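Local structure of fructuronate-tagaturonate epimerase UxaE from Cohnella laeviribosi in complex with 1 glycerol (Cohnella laeviribosi, 6IL9) at residues Ile94-Arg99 with Pro118-Gln123; Leu100-Pro105 with Glu460-Leu465. The protein interconverts D-fructuronate and D-tagaturonate as an epimerase with a TIM-barrel fold and a bound zinc ion. All blocks are in the same frame, centred on the assembly; numbering follows the deposited sequence.

In the fold
Both contacts start from the first beta-alpha-beta unit of the TIM barrel. Contact 1 pairs its two parallel strands, 93-96 and 117-124; contact 2 takes the chain just past the first strand and rests it on the distant helix 458-467. Their centres lie about 15 Å apart. Asp98, in the segment 94-99, joins them: Asp98 OD2 accepts a hydrogen bond from Ala103 N of contact 2, at 2.8 Å. Contact 1 lies near the ligands, with the side chain of Gln122 about 4 Å from the bound glycerol and about 9 Å from the zinc ion held by His161, Asp273 and His343. In contact 2, the side chain of Leu100 is about 14 Å from the glycerol.

Contact 1 of 2, residues Ile94-Arg99 with Pro118-Gln123; sequences IGLGDR and PILAQQ
Ile119 is gripped from both of its backbone polar atoms by the neighbouring strand: its N donates to Ile94 O at 2.8 Å, and its O accepts from Leu96 N at 2.9 Å. Both bonds are nearly straight, near 168° at the hydrogen, and set Gly95 opposite Ile119 in parallel pairing. Past Leu96 the strands no longer pair by hydrogen bonds, and side-chain amides fill the seam. Gln122 has CG anti to its backbone N (chi1 170°), which carries the amide across to the glycines. Gln122 OE1 comes within 3.1 Å of Gly95 CA, an approach that the lack of a side chain there permits, while NE2 passes beside Gly97 and donates to Thr367 O on the last barrel strand. Gln122 O faces Gly97 CA at 3.2 Å in a bent CA-H...O contact. Gln122 O also accepts a hydrogen bond from Gln123 NE2 at 2.9 Å, on an in-plane lone pair, so the folded-back Gln123 amide is held to its own strand. Gln123 OE1 lies 3.6 Å from Arg99 CG, and the two side chains cross at about a right angle. Arg99 NE forms a salt bridge with Glu127, and the side chain makes a cation-pi contact with Tyr442.

Apolar packing lies at the other end: Leu96 CD1 touches Pro118 CB at 4.0 Å and, a little farther off, Leu120 CD2. These are the first two parallel strands of the barrel, joined through helix 104-111 in a beta-alpha-beta crossover. That helix packs His107 against Leu96 and Leu120, and helix 135-149 covers Leu120 further. The barrel continues to strand 363-367 beside Gly95 and to strand 156-162 beside Pro118.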
loop_
_atom_site.group_PDB
_atom_site.type_symbol
_atom_site.label_atom_id
_atom_site.label_comp_id
_atom_site.label_asym_id
_atom_site.label_seq_id
_atom_site.Cartn_x
_atom_site.Cartn_y
_atom_site.Cartn_z
ATOM N N ILE A 94 2.543 -2.433 8.387
ATOM C CA ILE A 94 1.795 -1.325 7.804
ATOM C C ILE A 94 2.244 -1.162 6.361
ATOM O O ILE A 94 3.448 -1.164 6.076
ATOM C CB ILE A 94 1.962 -0.014 8.597
ATOM C CG1 ILE A 94 1.162 1.088 7.900
ATOM C CG2 ILE A 94 3.442 0.364 8.772
ATOM C CD1 ILE A 94 0.821 2.282 8.779
ATOM N N GLY A 95 1.276 -1.050 5.454
ATOM C CA GLY A 95 1.581 -0.810 4.055
ATOM C C GLY A 95 1.718 0.680 3.836
ATOM O O GLY A 95 0.810 1.447 4.168
ATOM N N LEU A 96 2.860 1.106 3.325
ATOM C CA LEU A 96 3.177 2.524 3.192
ATOM C C LEU A 96 3.358 2.831 1.704
ATOM O O LEU A 96 4.478 3.065 1.224
ATOM C CB LEU A 96 4.418 2.864 4.037
ATOM C CG LEU A 96 4.142 2.760 5.551
ATOM C CD1 LEU A 96 5.433 2.742 6.381
ATOM C CD2 LEU A 96 3.183 3.875 6.032
ATOM N N GLY A 97 2.240 2.831 0.981
ATOM C CA GLY A 97 2.279 3.066 -0.452
ATOM C C GLY A 97 2.727 4.478 -0.790
ATOM O O GLY A 97 2.371 5.451 -0.119
ATOM N N ASP A 98 3.498 4.583 -1.861
ATOM C CA ASP A 98 4.120 5.844 -2.254
ATOM C C ASP A 98 3.938 6.000 -3.761
ATOM O O ASP A 98 4.656 5.375 -4.548
ATOM C CB ASP A 98 5.587 5.851 -1.854
ATOM C CG ASP A 98 6.274 7.157 -2.180
ATOM O OD1 ASP A 98 5.599 8.110 -2.645
ATOM O OD2 ASP A 98 7.500 7.220 -1.975
ATOM N N ARG A 99 2.981 6.843 -4.146
ATOM C CA ARG A 99 2.660 7.123 -5.539
ATOM C C ARG A 99 3.700 7.999 -6.209
ATOM O O ARG A 99 3.690 8.110 -7.440
ATOM C CB ARG A 99 1.297 7.813 -5.634
ATOM C CG ARG A 99 0.173 6.940 -5.176
ATOM C CD ARG A 99 -1.112 7.711 -4.991
ATOM N NE ARG A 99 -2.235 6.788 -4.855
ATOM C CZ ARG A 99 -3.496 7.169 -4.715
ATOM N NH1 ARG A 99 -3.800 8.461 -4.665
ATOM N NH2 ARG A 99 -4.449 6.252 -4.614
ATOM N N PRO A 118 7.602 -2.245 8.204
ATOM C CA PRO A 118 7.056 -1.469 7.082
ATOM C C PRO A 118 7.042 -2.217 5.766
ATOM O O PRO A 118 8.054 -2.799 5.367
ATOM C CB PRO A 118 8.002 -0.262 7.008
ATOM C CG PRO A 118 9.346 -0.839 7.454
ATOM C CD PRO A 118 9.017 -1.931 8.477
ATOM N N ILE A 119 5.903 -2.209 5.081
ATOM C CA ILE A 119 5.841 -2.606 3.679
ATOM C C ILE A 119 6.042 -1.307 2.904
ATOM O O ILE A 119 5.093 -0.587 2.593
ATOM C CB ILE A 119 4.529 -3.312 3.338
ATOM C CG1 ILE A 119 4.220 -4.400 4.381
ATOM C CG2 ILE A 119 4.602 -3.905 1.925
ATOM C CD1 ILE A 119 5.311 -5.472 4.554
ATOM N N LEU A 120 7.309 -0.987 2.627
ATOM C CA LEU A 120 7.648 0.344 2.117
ATOM C C LEU A 120 7.405 0.475 0.628
ATOM O O LEU A 120 7.253 1.596 0.129
ATOM C CB LEU A 120 9.115 0.669 2.384
ATOM C CG LEU A 120 9.565 1.102 3.754
ATOM C CD1 LEU A 120 11.069 1.265 3.664
ATOM C CD2 LEU A 120 8.913 2.430 4.117
ATOM N N ALA A 121 7.433 -0.639 -0.096
ATOM C CA ALA A 121 7.175 -0.680 -1.527
ATOM C C ALA A 121 5.799 -1.295 -1.707
ATOM O O ALA A 121 5.620 -2.498 -1.500
ATOM C CB ALA A 121 8.247 -1.493 -2.254
ATOM N N GLN A 122 4.823 -0.480 -2.081
ATOM C CA GLN A 122 3.465 -0.992 -2.244
ATOM C C GLN A 122 2.750 -0.096 -3.236
ATOM O O GLN A 122 2.511 1.071 -2.929
ATOM C CB GLN A 122 2.730 -1.014 -0.903
ATOM C CG GLN A 122 1.243 -1.295 -1.041
ATOM C CD GLN A 122 0.425 -0.568 0.001
ATOM O OE1 GLN A 122 0.428 -0.938 1.169
ATOM N NE2 GLN A 122 -0.279 0.478 -0.414
ATOM N N GLN A 123 2.424 -0.629 -4.414
ATOM C CA GLN A 123 1.622 0.097 -5.393
ATOM C C GLN A 123 0.769 -0.912 -6.145
ATOM O O GLN A 123 1.174 -2.064 -6.340
ATOM C CB GLN A 123 2.493 0.889 -6.385
ATOM C CG GLN A 123 3.077 2.200 -5.838
ATOM C CD GLN A 123 2.014 3.260 -5.640
ATOM O OE1 GLN A 123 1.698 4.016 -6.566
ATOM N NE2 GLN A 123 1.441 3.317 -4.439
#

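Contact 2 of 2, residues Leu100-Pro105 with Glu460-Leu465; sequences LGIAGP and EFFRTL
Leu100 and Ile102, on the loop that leads from the first barrel strand into helix 104-111, rest against Phe461, Phe462 and Leu465 on one side of helix 458-467. The contact is apolar apart from the approach of one carbonyl. Leu100 touches both rings: Leu100 CD1 lies in the plane of the Phe461 ring, at its edge, 3.8 Å from CE2, while Leu100 CD2 meets Phe462 CZ at 3.9 Å. The Leu100 carbonyl is near the same ring, with O 3.6 Å from Phe462 CE1.

The two branches of Ile102 go to different partners: Ile102 CG2 comes to the edge of the Phe462 ring, 4.0 Å from CE1. Ile102 CG1 stands between the backbone N and the carbonyl carbon (chi1 62°), the crowded position, which sends Ile102 CD1 to Leu465 CB at 3.7 Å. Within the helix the partners brace one another, as Leu465 CD2 lies over one face of the Phe461 ring, toward its rim, and Phe461 CD2 lies similarly over a face of Phe462. Leu100 and Phe461 are buried, whereas Ile102 and Phe462 remain partly exposed.

Helix 369-382 packs against this cluster, where Ala375 touches both Leu100 and Phe461 and Trp372 meets the Phe461 ring. Tyr472 of helix 469-487 packs on Ile102 and Leu465 together, linking the barrel loop to two successive C-terminal helices.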
loop_
_atom_site.group_PDB
_atom_site.type_symbol
_atom_site.label_atom_id
_atom_site.label_comp_id
_atom_site.label_asym_id
_atom_site.label_seq_id
_atom_site.Cartn_x
_atom_site.Cartn_y
_atom_site.Cartn_z
ATOM N N LEU A 100 4.578 8.613 -5.425
ATOM C CA LEU A 100 5.504 9.632 -5.897
ATOM C C LEU A 100 6.949 9.182 -5.894
ATOM O O LEU A 100 7.747 9.711 -6.672
ATOM C CB LEU A 100 5.381 10.894 -5.034
ATOM C CG LEU A 100 3.974 11.479 -4.915
ATOM C CD1 LEU A 100 3.962 12.589 -3.873
ATOM C CD2 LEU A 100 3.506 11.996 -6.275
ATOM N N GLY A 101 7.310 8.233 -5.034
ATOM C CA GLY A 101 8.695 7.840 -4.909
ATOM C C GLY A 101 9.546 8.699 -3.995
ATOM O O GLY A 101 10.774 8.523 -3.985
ATOM N N ILE A 102 8.949 9.612 -3.224
ATOM C CA ILE A 102 9.691 10.515 -2.348
ATOM C C ILE A 102 9.309 10.379 -0.879
ATOM O O ILE A 102 9.817 11.142 -0.053
ATOM C CB ILE A 102 9.529 11.986 -2.784
ATOM C CG1 ILE A 102 8.066 12.418 -2.695
ATOM C CG2 ILE A 102 10.091 12.194 -4.183
ATOM C CD1 ILE A 102 7.845 13.920 -2.963
ATOM N N ALA A 103 8.417 9.458 -0.525
ATOM C CA ALA A 103 7.958 9.356 0.861
ATOM C C ALA A 103 8.718 8.321 1.682
ATOM O O ALA A 103 8.507 8.241 2.900
ATOM C CB ALA A 103 6.467 9.007 0.910
ATOM N N GLY A 104 9.593 7.554 1.059
ATOM C CA GLY A 104 10.301 6.488 1.734
ATOM C C GLY A 104 10.987 6.899 3.023
ATOM O O GLY A 104 10.774 6.294 4.080
ATOM N N PRO A 105 11.849 7.924 2.963
ATOM C CA PRO A 105 12.578 8.317 4.182
ATOM C C PRO A 105 11.670 8.734 5.322
ATOM O O PRO A 105 11.869 8.284 6.461
ATOM C CB PRO A 105 13.462 9.472 3.698
ATOM C CG PRO A 105 13.663 9.187 2.235
ATOM C CD PRO A 105 12.342 8.633 1.766
ATOM N N GLU A 460 6.926 21.080 -11.586
ATOM C CA GLU A 460 6.916 22.055 -10.507
ATOM C C GLU A 460 6.513 21.414 -9.184
ATOM O O GLU A 460 7.025 21.803 -8.133
ATOM C CB GLU A 460 5.986 23.223 -10.836
ATOM C CG GLU A 460 6.092 24.337 -9.822
ATOM C CD GLU A 460 5.192 25.533 -10.124
ATOM O OE1 GLU A 460 4.423 25.490 -11.110
ATOM O OE2 GLU A 460 5.259 26.510 -9.351
ATOM N N PHE A 461 5.605 20.433 -9.220
ATOM C CA PHE A 461 5.230 19.722 -7.998
ATOM C C PHE A 461 6.448 19.083 -7.336
ATOM O O PHE A 461 6.679 19.247 -6.130
ATOM C CB PHE A 461 4.170 18.665 -8.330
ATOM C CG PHE A 461 3.730 17.835 -7.145
ATOM C CD1 PHE A 461 2.709 18.270 -6.310
ATOM C CD2 PHE A 461 4.312 16.608 -6.891
ATOM C CE1 PHE A 461 2.300 17.499 -5.227
ATOM C CE2 PHE A 461 3.898 15.836 -5.820
ATOM C CZ PHE A 461 2.891 16.290 -4.990
ATOM N N PHE A 462 7.234 18.333 -8.109
ATOM C CA PHE A 462 8.386 17.671 -7.508
ATOM C C PHE A 462 9.454 18.680 -7.113
ATOM O O PHE A 462 10.173 18.467 -6.133
ATOM C CB PHE A 462 8.934 16.604 -8.460
ATOM C CG PHE A 462 8.186 15.306 -8.371
ATOM C CD1 PHE A 462 8.393 14.452 -7.301
ATOM C CD2 PHE A 462 7.234 14.973 -9.317
ATOM C CE1 PHE A 462 7.681 13.257 -7.191
ATOM C CE2 PHE A 462 6.520 13.786 -9.217
ATOM C CZ PHE A 462 6.744 12.929 -8.150
ATOM N N ARG A 463 9.543 19.800 -7.832
ATOM C CA ARG A 463 10.486 20.840 -7.446
ATOM C C ARG A 463 10.141 21.411 -6.072
ATOM O O ARG A 463 11.025 21.570 -5.221
ATOM C CB ARG A 463 10.504 21.933 -8.517
ATOM C CG ARG A 463 11.782 22.732 -8.615
ATOM C CD ARG A 463 12.022 23.176 -10.065
ATOM N NE ARG A 463 10.850 23.831 -10.648
ATOM C CZ ARG A 463 10.284 23.490 -11.806
ATOM N NH1 ARG A 463 10.781 22.496 -12.532
ATOM N NH2 ARG A 463 9.223 24.154 -12.249
ATOM N N THR A 464 8.857 21.704 -5.817
ATOM C CA THR A 464 8.537 22.225 -4.489
ATOM C C THR A 464 8.693 21.154 -3.421
ATOM O O THR A 464 9.107 21.467 -2.304
ATOM C CB THR A 464 7.132 22.834 -4.414
ATOM O OG1 THR A 464 6.172 21.831 -4.077
ATOM C CG2 THR A 464 6.745 23.518 -5.698
ATOM N N LEU A 465 8.401 19.890 -3.738
ATOM C CA LEU A 465 8.531 18.865 -2.704
ATOM C C LEU A 465 9.995 18.603 -2.364
ATOM O O LEU A 465 10.316 18.300 -1.208
ATOM C CB LEU A 465 7.823 17.579 -3.128
ATOM C CG LEU A 465 6.389 17.413 -2.590
ATOM C CD1 LEU A 465 6.401 17.139 -1.089
ATOM C CD2 LEU A 465 5.575 18.671 -2.875
#